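Local coordinates for sigma regulatory family protein-PP2C phosphatase (Chlamydia trachomatis serovar L2, PDB 6MAB) that probably acts as a membrane-bound phosphatase in signalling and carries this periplasmic sensor domain, which is thought to take part in TCA cycle regulation, at residues 23-28 / 155-159; 32-38 / 128-132; 72-78 / 144-150; 114-118 / 251-255; 173-179 / 190-196. All coordinates share one frame; numbering follows the deposited sequence.

Contacts 2 to 5 involve strands of the two sheets of the periplasmic sensor domain; contact 1 is a helix pair beside them. Contacts 2 and 3 belong to the five-stranded sheet. Their centres are about 9 Å apart, and strands 126-135 and 142-151 are neighbours. Contact 4 is the junction: strand 113-119 of that sheet meets the start of strand 254-261 of the six-stranded sheet. Contact 5 joins the 169-174/179-182 edge of that sheet to loop 190-196. The bond from R255 N to L173 O, 2.9 Å, links it to contact 4. Contact 1 touches contacts 2 and 4. The centres of contacts 3 and 5 are about 27 Å apart. No ligand site is assigned here.

Contact 1: 23-28 / 155-159; sequences FKAHTL and LLNGL
L28 and L159 meet in an antiparallel helix pair. The long N-terminal helix 2-31 lies against the short helix 153-160. The axes of the two segments run 164° apart and approach to 11.4 Å, so long side chains have to bridge the gap. A long N-terminal helix followed by two sheet domains is consistent with a double Cache sensor fold. The tight part is on the buried side. L28 and L159 run alongside one another, pointing opposite ways, and L28 CD2 comes within 3.6 Å of L159 CD1. L28 CD2 also faces two leucines of the first turn of helix 153-160, but at a longer range: L155 CD1 is 4.3 Å away and L156 CD2 is 4.2 Å away. Behind this layer, L28 rests on F254 and I256, and L156 rests on I172. The other branch of L159, CD2, lies 4.1 Å from both K24 CG and T27 CG2. K24 is buried. The looser side begins at T27, which is partly exposed and meets L159 end-on, methyl to methyl. Further out, the exposed F23 ring meets L159 CD2 at an oblique angle, with F23 CE2 4.4 Å from that methyl. The polar bond is made at the C-terminal end of the short helix. The K24 chain is extended until its last torsion, chi4 -69°, where it bends toward the backbone of L159. The carbonyl has a second, weak donor in T170 OG1. K24 NZ gives the main bond, meeting L159 O at 2.8 Å on a lone pair in the carbonyl plane.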
# COMPACT_ATOMS: atom_id res chain seq x y z
N PHE A 23 -6.65 1.97 14.86
CA PHE A 23 -7.92 2.30 14.21
C PHE A 23 -7.73 2.48 12.72
O PHE A 23 -8.57 2.04 11.92
CB PHE A 23 -8.54 3.57 14.80
CG PHE A 23 -9.67 4.12 13.98
CD1 PHE A 23 -10.97 3.72 14.23
CD2 PHE A 23 -9.44 5.01 12.95
CE1 PHE A 23 -12.02 4.21 13.47
CE2 PHE A 23 -10.48 5.50 12.18
CZ PHE A 23 -11.77 5.10 12.45
N LYS A 24 -6.66 3.17 12.32
CA LYS A 24 -6.44 3.40 10.90
C LYS A 24 -6.12 2.09 10.18
O LYS A 24 -6.61 1.86 9.07
CB LYS A 24 -5.33 4.44 10.72
CG LYS A 24 -5.70 5.81 11.29
CD LYS A 24 -4.50 6.76 11.31
CE LYS A 24 -4.73 8.02 12.14
NZ LYS A 24 -5.72 8.92 11.53
N ALA A 25 -5.34 1.22 10.83
CA ALA A 25 -5.05 -0.10 10.28
C ALA A 25 -6.33 -0.89 10.07
O ALA A 25 -6.51 -1.54 9.03
CB ALA A 25 -4.12 -0.87 11.22
N HIS A 26 -7.22 -0.88 11.06
CA HIS A 26 -8.47 -1.63 10.94
C HIS A 26 -9.31 -1.09 9.80
O HIS A 26 -9.93 -1.87 9.05
CB HIS A 26 -9.22 -1.56 12.26
CG HIS A 26 -10.62 -2.09 12.19
ND1 HIS A 26 -10.91 -3.44 12.27
CD2 HIS A 26 -11.81 -1.46 12.04
CE1 HIS A 26 -12.21 -3.61 12.17
NE2 HIS A 26 -12.78 -2.43 12.03
N THR A 27 -9.34 0.23 9.62
CA THR A 27 -10.08 0.81 8.51
C THR A 27 -9.54 0.30 7.18
O THR A 27 -10.30 -0.11 6.30
CB THR A 27 -10.03 2.34 8.59
OG1 THR A 27 -10.65 2.79 9.80
CG2 THR A 27 -10.76 2.97 7.41
N LEU A 28 -8.22 0.32 7.02
CA LEU A 28 -7.63 -0.16 5.79
C LEU A 28 -7.86 -1.66 5.59
O LEU A 28 -8.04 -2.11 4.45
CB LEU A 28 -6.14 0.19 5.78
CG LEU A 28 -5.88 1.70 5.72
CD1 LEU A 28 -4.39 1.99 5.91
CD2 LEU A 28 -6.35 2.32 4.40
N LEU A 155 -9.62 7.04 0.71
CA LEU A 155 -9.29 6.53 2.03
C LEU A 155 -8.22 7.35 2.72
O LEU A 155 -8.40 7.80 3.85
CB LEU A 155 -8.78 5.10 1.93
CG LEU A 155 -9.80 4.05 1.54
CD1 LEU A 155 -9.05 2.82 1.05
CD2 LEU A 155 -10.68 3.73 2.76
N LEU A 156 -7.09 7.56 2.04
CA LEU A 156 -5.97 8.18 2.72
C LEU A 156 -6.17 9.66 3.01
O LEU A 156 -5.63 10.15 4.01
CB LEU A 156 -4.69 7.98 1.90
CG LEU A 156 -4.26 6.53 1.79
CD1 LEU A 156 -2.87 6.44 1.17
CD2 LEU A 156 -4.29 5.77 3.13
N ASN A 157 -6.90 10.41 2.17
CA ASN A 157 -7.12 11.82 2.49
C ASN A 157 -7.73 11.96 3.87
O ASN A 157 -7.28 12.79 4.68
CB ASN A 157 -8.01 12.50 1.45
CG ASN A 157 -7.31 12.69 0.12
OD1 ASN A 157 -6.13 12.37 -0.01
ND2 ASN A 157 -8.05 13.16 -0.88
N GLY A 158 -8.74 11.15 4.18
CA GLY A 158 -9.36 11.24 5.49
C GLY A 158 -8.51 10.66 6.60
O GLY A 158 -8.46 11.22 7.70
N LEU A 159 -7.85 9.52 6.35
CA LEU A 159 -7.04 8.89 7.39
C LEU A 159 -5.78 9.68 7.71
O LEU A 159 -5.27 9.60 8.83
CB LEU A 159 -6.68 7.48 6.98
CG LEU A 159 -7.83 6.46 6.95
CD1 LEU A 159 -7.32 5.13 6.43
CD2 LEU A 159 -8.43 6.27 8.33

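Contact 2: 32-38 / 128-132; sequences IPLNIDI and AVLQT
N35, in the first turn of helix 35-45, reaches across to T132 and L130 on strand 126-135. Its CB already lies 3.3 Å from T132 OG1. With chi1 at -58°, CG stands beside the backbone N, and the amide passes over L130. N35 CG is 3.8 Å from L130 CD2. One branch, OD1, sits 3.5 Å from the same methyl, L130 CD2. This oxygen is buried and has no polar partner in the model. The other branch, ND2, donates to T132 OG1 at 3.0 Å. The bond is fairly straight (161°), and the acceptor lies in the amide plane. ND2 also donates to L114 O on the next strand, so two bonds fix the rotation of the amide. Water 1 links N35 O to T132 OG1. The chain enters this helix through an inverse gamma turn centred on P33, closed by L34 N to I32 O. This turn separates helix 2-31 from helix 35-45, and both it and the start of helix 35-45 lie on one face of the five-stranded antiparallel sheet. L130 CD2 fits against this corner. I32 O comes to 3.5 Å from L130 CD2. The I38 side chain crosses that of L130 at about a right angle, with I38 CD1 3.7 Å from L130 CD2. At the end nearer helix 2-31, I32 CD1 rests on A128 CB at 4.1 Å. On the reverse face of the strand, Q131 bonds with its amide to E104 O and F106 N.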
# COMPACT_ATOMS: atom_id res chain seq x y z
N ILE A 32 -9.41 -2.08 1.88
CA ILE A 32 -8.50 -2.38 0.76
C ILE A 32 -8.66 -3.80 0.18
O ILE A 32 -8.83 -3.93 -1.05
CB ILE A 32 -7.05 -2.13 1.18
CG1 ILE A 32 -6.84 -0.65 1.51
CG2 ILE A 32 -6.09 -2.57 0.06
CD1 ILE A 32 -7.07 0.30 0.38
N PRO A 33 -8.58 -4.89 0.99
CA PRO A 33 -8.47 -6.24 0.41
C PRO A 33 -9.82 -6.84 0.04
O PRO A 33 -10.25 -7.87 0.58
CB PRO A 33 -7.76 -7.00 1.54
CG PRO A 33 -8.34 -6.40 2.79
CD PRO A 33 -8.51 -4.92 2.46
N LEU A 34 -10.48 -6.20 -0.93
CA LEU A 34 -11.80 -6.60 -1.42
C LEU A 34 -11.72 -7.47 -2.68
O LEU A 34 -12.66 -7.49 -3.50
CB LEU A 34 -12.63 -5.35 -1.69
CG LEU A 34 -12.83 -4.45 -0.45
CD1 LEU A 34 -13.69 -3.24 -0.82
CD2 LEU A 34 -13.43 -5.22 0.72
N ASN A 35 -10.64 -8.25 -2.79
CA ASN A 35 -10.40 -9.12 -3.93
C ASN A 35 -11.58 -10.02 -4.24
O ASN A 35 -11.97 -10.17 -5.40
CB ASN A 35 -9.16 -9.96 -3.67
CG ASN A 35 -7.93 -9.10 -3.41
OD1 ASN A 35 -7.86 -8.38 -2.41
ND2 ASN A 35 -6.95 -9.18 -4.32
N ILE A 36 -12.15 -10.67 -3.21
CA ILE A 36 -13.22 -11.62 -3.46
C ILE A 36 -14.39 -10.93 -4.14
O ILE A 36 -14.98 -11.46 -5.10
CB ILE A 36 -13.65 -12.30 -2.15
CG1 ILE A 36 -12.57 -13.28 -1.72
CG2 ILE A 36 -14.99 -13.02 -2.35
CD1 ILE A 36 -12.95 -14.04 -0.41
N ASP A 37 -14.78 -9.76 -3.62
CA ASP A 37 -15.95 -9.07 -4.15
C ASP A 37 -15.70 -8.58 -5.57
O ASP A 37 -16.61 -8.61 -6.41
CB ASP A 37 -16.35 -7.90 -3.24
CG ASP A 37 -17.00 -8.35 -1.94
OD1 ASP A 37 -17.45 -9.51 -1.88
OD2 ASP A 37 -17.07 -7.53 -0.99
N ILE A 38 -14.47 -8.11 -5.85
CA ILE A 38 -14.13 -7.66 -7.19
C ILE A 38 -14.14 -8.82 -8.18
O ILE A 38 -14.68 -8.68 -9.29
CB ILE A 38 -12.77 -6.94 -7.16
CG1 ILE A 38 -12.90 -5.64 -6.38
CG2 ILE A 38 -12.30 -6.64 -8.58
CD1 ILE A 38 -11.57 -5.03 -6.03
N ALA A 128 -4.12 1.18 -4.56
CA ALA A 128 -4.34 -0.16 -4.07
C ALA A 128 -4.17 -1.12 -5.24
O ALA A 128 -4.90 -1.04 -6.22
CB ALA A 128 -5.75 -0.27 -3.51
N VAL A 129 -3.19 -2.00 -5.11
CA VAL A 129 -2.86 -2.98 -6.13
C VAL A 129 -3.40 -4.31 -5.64
O VAL A 129 -2.89 -4.85 -4.65
CB VAL A 129 -1.35 -3.06 -6.37
CG1 VAL A 129 -1.04 -4.06 -7.47
CG2 VAL A 129 -0.79 -1.67 -6.70
N LEU A 130 -4.42 -4.81 -6.31
CA LEU A 130 -5.05 -6.08 -5.96
C LEU A 130 -4.81 -7.08 -7.09
O LEU A 130 -5.03 -6.77 -8.26
CB LEU A 130 -6.54 -5.89 -5.74
CG LEU A 130 -6.92 -5.49 -4.32
CD1 LEU A 130 -6.31 -4.16 -3.92
CD2 LEU A 130 -8.43 -5.45 -4.15
N GLN A 131 -4.30 -8.25 -6.72
CA GLN A 131 -4.05 -9.33 -7.65
C GLN A 131 -4.73 -10.58 -7.14
O GLN A 131 -4.55 -10.93 -5.97
CB GLN A 131 -2.55 -9.55 -7.81
CG GLN A 131 -1.89 -8.29 -8.32
CD GLN A 131 -0.38 -8.40 -8.53
OE1 GLN A 131 0.19 -9.50 -8.54
NE2 GLN A 131 0.26 -7.26 -8.73
N THR A 132 -5.53 -11.21 -8.00
CA THR A 132 -6.31 -12.39 -7.64
C THR A 132 -6.11 -13.49 -8.67
O THR A 132 -6.28 -13.26 -9.88
CB THR A 132 -7.77 -12.01 -7.52
OG1 THR A 132 -7.90 -10.99 -6.53
CG2 THR A 132 -8.63 -13.23 -7.14
O HOH W 1 -9.95 -9.55 -7.54

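Contact 3: 72-78 / 144-150; sequences YKEISLV and GVLYTLS
The Y72 and Y147 rings both meet the opposite strand. The edge of the Y72 ring takes L149 O in its plane, and T148 CB approaches the ring obliquely, 4.2 Å from Y72 CD1. The Y147 ring meets the E74 carboxylate obliquely, with the planes 41° apart and E74 OE2 3.6 Å from Y147 CD1. Y101 completes this cluster with an edge-to-face stack on Y147. The carboxylate is well satisfied. S76 OG donates to E74 OE2 at 2.7 Å from the anti side, Y101 OH bonds to the same oxygen, and R93 forms a salt bridge with OE1. The backbones pair as antiparallel strands. Y147 N to S76 O, 2.8 Å, is nearly straight. At the entry to strand 74-80, K73 and E74 both face L149 in a classic beta bulge. K73 N gives L149 O only a weak bond, while E74 N bonds to it at 3.3 Å. On the other face, I75 and T148 run alongside each other, with I75 CG1 3.5 Å from T148 CG2. F42 and L39 of helix 35-45 pack on this face, on I75, L77 and L146, and I38 packs on Y72. Strands 86-91 and 126-135 flank the pair.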
# COMPACT_ATOMS: atom_id res chain seq x y z
N TYR A 72 -12.20 2.39 -11.45
CA TYR A 72 -10.86 1.84 -11.28
C TYR A 72 -9.90 2.59 -12.18
O TYR A 72 -10.27 3.00 -13.29
CB TYR A 72 -10.83 0.36 -11.62
CG TYR A 72 -11.54 -0.46 -10.59
CD1 TYR A 72 -10.88 -0.90 -9.46
CD2 TYR A 72 -12.89 -0.75 -10.72
CE1 TYR A 72 -11.53 -1.64 -8.50
CE2 TYR A 72 -13.55 -1.50 -9.76
CZ TYR A 72 -12.86 -1.94 -8.66
OH TYR A 72 -13.48 -2.65 -7.67
N LYS A 73 -8.66 2.78 -11.72
CA LYS A 73 -7.65 3.24 -12.65
C LYS A 73 -7.38 2.17 -13.70
O LYS A 73 -7.13 2.49 -14.87
CB LYS A 73 -6.37 3.60 -11.91
CG LYS A 73 -5.21 3.99 -12.85
CD LYS A 73 -3.94 4.37 -12.10
CE LYS A 73 -2.85 4.81 -13.07
NZ LYS A 73 -2.97 6.25 -13.35
N GLU A 74 -7.46 0.90 -13.31
CA GLU A 74 -7.25 -0.21 -14.23
C GLU A 74 -7.88 -1.46 -13.66
O GLU A 74 -7.69 -1.77 -12.48
CB GLU A 74 -5.74 -0.46 -14.45
CG GLU A 74 -5.42 -1.65 -15.37
CD GLU A 74 -3.92 -1.80 -15.62
OE1 GLU A 74 -3.22 -0.78 -15.56
OE2 GLU A 74 -3.44 -2.94 -15.87
N ILE A 75 -8.60 -2.19 -14.50
CA ILE A 75 -8.88 -3.58 -14.22
C ILE A 75 -8.45 -4.39 -15.44
O ILE A 75 -8.84 -4.08 -16.57
CB ILE A 75 -10.36 -3.82 -13.86
CG1 ILE A 75 -10.60 -5.30 -13.68
CG2 ILE A 75 -11.26 -3.27 -14.94
CD1 ILE A 75 -11.89 -5.58 -12.95
N SER A 76 -7.60 -5.41 -15.22
CA SER A 76 -6.99 -6.18 -16.29
C SER A 76 -7.06 -7.68 -16.03
O SER A 76 -6.85 -8.13 -14.90
CB SER A 76 -5.51 -5.80 -16.48
OG SER A 76 -5.40 -4.46 -16.94
N LEU A 77 -7.33 -8.43 -17.09
CA LEU A 77 -7.15 -9.87 -17.11
C LEU A 77 -5.78 -10.16 -17.69
O LEU A 77 -5.50 -9.80 -18.84
CB LEU A 77 -8.20 -10.56 -17.96
CG LEU A 77 -9.62 -10.74 -17.49
CD1 LEU A 77 -10.37 -11.47 -18.61
CD2 LEU A 77 -9.64 -11.53 -16.18
N VAL A 78 -4.94 -10.81 -16.89
CA VAL A 78 -3.54 -11.06 -17.21
C VAL A 78 -3.38 -12.56 -17.38
O VAL A 78 -3.53 -13.32 -16.43
CB VAL A 78 -2.61 -10.51 -16.12
CG1 VAL A 78 -1.13 -10.61 -16.57
CG2 VAL A 78 -2.98 -9.07 -15.81
N GLY A 144 -4.35 -17.27 -14.92
CA GLY A 144 -4.12 -15.86 -15.08
C GLY A 144 -4.40 -15.16 -13.77
O GLY A 144 -4.64 -15.80 -12.75
N VAL A 145 -4.36 -13.84 -13.83
CA VAL A 145 -4.52 -12.99 -12.66
C VAL A 145 -5.48 -11.86 -13.01
O VAL A 145 -5.38 -11.27 -14.09
CB VAL A 145 -3.16 -12.44 -12.19
CG1 VAL A 145 -3.35 -11.40 -11.07
CG2 VAL A 145 -2.28 -13.60 -11.72
N LEU A 146 -6.43 -11.59 -12.12
CA LEU A 146 -7.26 -10.38 -12.20
C LEU A 146 -6.54 -9.28 -11.43
O LEU A 146 -6.34 -9.39 -10.21
CB LEU A 146 -8.65 -10.62 -11.63
CG LEU A 146 -9.58 -9.41 -11.73
CD1 LEU A 146 -9.82 -9.02 -13.18
CD2 LEU A 146 -10.92 -9.68 -11.06
N TYR A 147 -6.10 -8.26 -12.17
CA TYR A 147 -5.23 -7.20 -11.68
C TYR A 147 -6.03 -5.89 -11.65
O TYR A 147 -6.56 -5.47 -12.68
CB TYR A 147 -4.05 -7.11 -12.64
CG TYR A 147 -3.01 -6.04 -12.37
CD1 TYR A 147 -3.19 -4.75 -12.82
CD2 TYR A 147 -1.82 -6.35 -11.71
CE1 TYR A 147 -2.21 -3.76 -12.60
CE2 TYR A 147 -0.85 -5.37 -11.49
CZ TYR A 147 -1.05 -4.09 -11.94
OH TYR A 147 -0.08 -3.12 -11.75
N THR A 148 -6.13 -5.26 -10.47
CA THR A 148 -6.83 -3.99 -10.36
C THR A 148 -5.98 -2.95 -9.64
O THR A 148 -5.19 -3.26 -8.72
CB THR A 148 -8.20 -4.10 -9.68
OG1 THR A 148 -8.04 -4.66 -8.39
CG2 THR A 148 -9.15 -4.97 -10.48
N LEU A 149 -6.13 -1.71 -10.10
CA LEU A 149 -5.53 -0.52 -9.52
C LEU A 149 -6.64 0.47 -9.17
O LEU A 149 -7.45 0.82 -10.03
CB LEU A 149 -4.56 0.15 -10.50
CG LEU A 149 -3.41 -0.67 -11.06
CD1 LEU A 149 -2.62 0.15 -12.08
CD2 LEU A 149 -2.47 -1.18 -9.96
N SER A 150 -6.66 0.90 -7.91
CA SER A 150 -7.66 1.83 -7.39
C SER A 150 -6.96 2.99 -6.67
O SER A 150 -6.08 2.78 -5.82
CB SER A 150 -8.61 1.05 -6.42
OG SER A 150 -9.37 1.91 -5.60

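Contact 4: 114-118 / 251-255; sequences LATLR and EMDFR
A115 and M252 meet where the two sheets of the sensor domain join. Strand 113-119 is an outermost strand of the five-stranded sheet. The turn at 251-253 leads into strand 254-261 of the six-stranded sheet. Two sheets in tandem are consistent with a double Cache fold. A115 comes first. Water 2 takes its N-H and donates to E251 O, so it bridges the two backbones. A115 O faces M252 CA in a CA-H...O contact of 3.4 Å. A115 CB lies 4.3 Å from M252 SD, and I32 packs on the same methionine. T116 follows and makes the direct polar bond. Its OG1 donates to M252 O at 3.0 Å, with the donor tilted 25° from the carbonyl plane. The hydroxyl gets there because it is placed opposite the backbone N (chi1 -170°). D253 CB is beside it, 3.9 Å from T116 OG1. L117 is next in the strand. Its backbone N is buried and has no partner in the model. Its side chain lies over one face of the F254 ring. Chi1 of 69° sets that ring between its own backbone N and carbonyl carbon and turns the face to L117. I172 touches both of these side chains. The contact is a CH-pi interaction: L117 CD1 sits 3.6 Å from the centroid of the F254 ring, almost exactly over its centre.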
# COMPACT_ATOMS: atom_id res chain seq x y z
N LEU A 114 -3.58 -11.21 -3.36
CA LEU A 114 -2.89 -10.26 -2.50
C LEU A 114 -3.48 -8.88 -2.70
O LEU A 114 -4.08 -8.57 -3.74
CB LEU A 114 -1.38 -10.24 -2.75
CG LEU A 114 -0.88 -9.80 -4.13
CD1 LEU A 114 -0.86 -8.29 -4.33
CD2 LEU A 114 0.54 -10.39 -4.32
N ALA A 115 -3.28 -8.04 -1.70
CA ALA A 115 -3.66 -6.64 -1.77
C ALA A 115 -2.56 -5.82 -1.12
O ALA A 115 -2.12 -6.13 -0.02
CB ALA A 115 -4.99 -6.39 -1.06
N THR A 116 -2.10 -4.78 -1.80
CA THR A 116 -1.03 -3.96 -1.24
C THR A 116 -1.18 -2.54 -1.75
O THR A 116 -2.10 -2.23 -2.50
CB THR A 116 0.32 -4.58 -1.55
OG1 THR A 116 1.34 -3.92 -0.79
CG2 THR A 116 0.63 -4.56 -3.03
N LEU A 117 -0.30 -1.67 -1.27
CA LEU A 117 -0.26 -0.28 -1.72
C LEU A 117 1.06 -0.03 -2.44
O LEU A 117 2.11 -0.48 -1.99
CB LEU A 117 -0.38 0.67 -0.55
CG LEU A 117 -1.66 0.53 0.28
CD1 LEU A 117 -1.60 1.45 1.49
CD2 LEU A 117 -2.88 0.82 -0.54
N ARG A 118 0.97 0.72 -3.55
CA ARG A 118 2.15 1.13 -4.32
C ARG A 118 1.94 2.57 -4.77
O ARG A 118 0.82 3.02 -5.01
CB ARG A 118 2.41 0.25 -5.56
CG ARG A 118 2.68 -1.23 -5.25
CD ARG A 118 3.96 -1.40 -4.44
NE ARG A 118 4.17 -2.79 -3.97
CZ ARG A 118 4.87 -3.69 -4.64
NH1 ARG A 118 5.42 -3.37 -5.80
NH2 ARG A 118 5.05 -4.90 -4.14
N GLU A 251 -0.33 -8.86 6.51
CA GLU A 251 -1.17 -9.47 5.49
C GLU A 251 -1.44 -8.55 4.30
O GLU A 251 -2.17 -8.96 3.38
CB GLU A 251 -2.50 -9.94 6.10
CG GLU A 251 -3.49 -8.84 6.46
CD GLU A 251 -3.02 -7.95 7.59
OE1 GLU A 251 -2.16 -8.41 8.38
OE2 GLU A 251 -3.50 -6.80 7.68
N MET A 252 -0.87 -7.33 4.29
CA MET A 252 -0.95 -6.46 3.12
C MET A 252 0.39 -5.78 2.81
O MET A 252 0.45 -4.92 1.91
CB MET A 252 -2.04 -5.42 3.34
CG MET A 252 -3.43 -5.98 3.11
SD MET A 252 -4.55 -4.61 2.83
CE MET A 252 -4.78 -3.95 4.46
N ASP A 253 1.46 -6.13 3.51
CA ASP A 253 2.81 -5.73 3.12
C ASP A 253 3.00 -4.22 3.16
O ASP A 253 3.70 -3.64 2.33
CB ASP A 253 3.17 -6.27 1.73
CG ASP A 253 4.12 -7.45 1.77
OD1 ASP A 253 4.60 -7.81 2.87
OD2 ASP A 253 4.41 -8.01 0.70
N PHE A 254 2.37 -3.56 4.14
CA PHE A 254 2.72 -2.17 4.43
C PHE A 254 2.52 -1.93 5.92
O PHE A 254 2.01 -2.79 6.64
CB PHE A 254 1.92 -1.19 3.56
CG PHE A 254 0.46 -1.12 3.85
CD1 PHE A 254 0.00 -0.22 4.78
CD2 PHE A 254 -0.46 -1.87 3.13
CE1 PHE A 254 -1.35 -0.12 5.06
CE2 PHE A 254 -1.82 -1.78 3.40
CZ PHE A 254 -2.26 -0.89 4.37
N ARG A 255 2.97 -0.76 6.37
CA ARG A 255 2.96 -0.39 7.77
C ARG A 255 2.33 0.98 7.90
O ARG A 255 2.23 1.73 6.93
CB ARG A 255 4.37 -0.37 8.38
CG ARG A 255 5.20 -1.63 8.11
CD ARG A 255 6.20 -1.90 9.25
NE ARG A 255 7.48 -1.26 9.07
CZ ARG A 255 8.42 -1.22 10.01
NH1 ARG A 255 8.20 -1.77 11.20
NH2 ARG A 255 9.58 -0.62 9.78
O HOH W 2 -2.65 -9.50 0.82

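Contact 5: 173-179 / 190-196; sequences LSKNGII and VSIHKTV
S191 packs by its CB against I178 CD1, while three groups grip its OG. H193 N donates to S191 OG at 3.1 Å, which forms an ST turn. S191 OG in turn donates to T195 O at 3.0 Å, and Q200 NE2 bonds to it from outside. This shapes the loop 190-196, which lies along a beta hairpin. The hairpin joins strands 169-174 and 179-182 of the six-stranded sheet through a type I turn, S174 to G177. The hydroxyl of S174 helps to close it by accepting from I178 N. Loop and hairpin are joined by a single bridge, I178 with S191. I192 N donates to G177 O at 2.9 Å, nearly straight (N-H...O 168°). I179 N donates to V190 O, also at 2.9 Å. The I192 side chain fits over the turn: CG1 stands between the backbone N and the carbonyl carbon (chi1 65°), 3.5 Å from G177 O. Its CG2 packs on I179 CG1 at 3.9 Å. I192 CD1 touches L173 CD2 at 4.2 Å, the two side chains crossing at about a right angle. CG1 of I192 also lies over one face of the H193 ring. In the plane of that ring, at its edge, water 3 bonds to H193 NE2 at 2.8 Å and gives a weak bond to K175 O.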
# COMPACT_ATOMS: atom_id res chain seq x y z
N LEU A 173 3.75 3.40 5.13
CA LEU A 173 5.12 2.93 4.93
C LEU A 173 5.13 1.67 4.09
O LEU A 173 4.42 0.71 4.39
CB LEU A 173 5.82 2.61 6.26
CG LEU A 173 6.48 3.69 7.09
CD1 LEU A 173 5.69 4.97 7.12
CD2 LEU A 173 6.68 3.10 8.48
N SER A 174 6.00 1.64 3.08
CA SER A 174 6.27 0.40 2.38
C SER A 174 7.05 -0.55 3.28
O SER A 174 7.62 -0.17 4.31
CB SER A 174 7.07 0.68 1.11
OG SER A 174 8.43 0.90 1.44
N LYS A 175 7.11 -1.81 2.86
CA LYS A 175 7.75 -2.86 3.65
C LYS A 175 9.22 -2.56 3.95
O LYS A 175 9.71 -2.85 5.05
CB LYS A 175 7.62 -4.20 2.92
CG LYS A 175 8.09 -5.40 3.72
CD LYS A 175 7.91 -6.70 2.94
N ASN A 176 9.96 -2.01 2.97
CA ASN A 176 11.38 -1.75 3.14
C ASN A 176 11.67 -0.34 3.65
O ASN A 176 12.82 0.09 3.64
CB ASN A 176 12.18 -1.94 1.83
CG ASN A 176 11.99 -3.29 1.18
OD1 ASN A 176 11.86 -3.39 -0.06
ND2 ASN A 176 12.03 -4.34 1.98
N GLY A 177 10.65 0.39 4.08
CA GLY A 177 10.86 1.61 4.82
C GLY A 177 10.78 2.92 4.05
O GLY A 177 11.36 3.92 4.51
N ILE A 178 10.09 2.96 2.91
CA ILE A 178 9.87 4.20 2.17
C ILE A 178 8.45 4.69 2.47
O ILE A 178 7.49 3.94 2.33
CB ILE A 178 10.07 4.00 0.66
CG1 ILE A 178 11.52 3.57 0.33
CG2 ILE A 178 9.75 5.29 -0.09
CD1 ILE A 178 12.59 4.56 0.82
N ILE A 179 8.33 5.95 2.86
CA ILE A 179 7.00 6.53 3.06
C ILE A 179 6.31 6.70 1.72
O ILE A 179 6.83 7.33 0.80
CB ILE A 179 7.10 7.85 3.84
CG1 ILE A 179 7.60 7.57 5.27
CG2 ILE A 179 5.74 8.56 3.86
CD1 ILE A 179 7.91 8.81 6.09
N VAL A 190 10.31 9.27 1.16
CA VAL A 190 11.49 9.44 1.98
C VAL A 190 11.67 8.17 2.80
O VAL A 190 10.69 7.53 3.20
CB VAL A 190 11.36 10.68 2.89
CG1 VAL A 190 12.50 10.77 3.89
CG2 VAL A 190 11.29 11.96 2.01
N SER A 191 12.92 7.81 3.05
CA SER A 191 13.25 6.65 3.86
C SER A 191 13.17 6.93 5.36
O SER A 191 13.65 7.96 5.85
CB SER A 191 14.66 6.16 3.52
OG SER A 191 15.01 5.08 4.38
N ILE A 192 12.59 5.99 6.11
CA ILE A 192 12.61 6.10 7.57
C ILE A 192 13.90 5.64 8.23
O ILE A 192 14.03 5.77 9.45
CB ILE A 192 11.49 5.27 8.20
CG1 ILE A 192 11.71 3.77 7.94
CG2 ILE A 192 10.14 5.73 7.66
CD1 ILE A 192 10.82 2.87 8.77
N HIS A 193 14.85 5.08 7.48
CA HIS A 193 16.06 4.53 8.07
C HIS A 193 17.17 5.59 8.10
O HIS A 193 16.96 6.75 7.72
CB HIS A 193 16.48 3.29 7.30
CG HIS A 193 15.45 2.20 7.35
ND1 HIS A 193 14.99 1.68 8.54
CD2 HIS A 193 14.77 1.57 6.37
CE1 HIS A 193 14.06 0.77 8.29
NE2 HIS A 193 13.91 0.68 6.98
N LYS A 194 18.38 5.19 8.54
CA LYS A 194 19.50 6.12 8.57
C LYS A 194 19.98 6.44 7.16
O LYS A 194 20.51 7.52 6.92
CB LYS A 194 20.64 5.53 9.39
CG LYS A 194 21.86 6.45 9.56
CD LYS A 194 22.91 5.79 10.45
N THR A 195 19.77 5.51 6.22
CA THR A 195 20.23 5.64 4.86
C THR A 195 19.06 5.44 3.91
O THR A 195 18.01 4.92 4.29
CB THR A 195 21.30 4.59 4.53
OG1 THR A 195 20.73 3.28 4.76
CG2 THR A 195 22.53 4.81 5.40
N VAL A 196 19.25 5.88 2.68
CA VAL A 196 18.32 5.56 1.60
C VAL A 196 19.12 4.91 0.48
O VAL A 196 20.23 5.36 0.16
CB VAL A 196 17.55 6.81 1.11
CG1 VAL A 196 18.52 7.88 0.60
CG2 VAL A 196 16.52 6.44 0.07
O HOH W 3 11.69 -1.08 7.12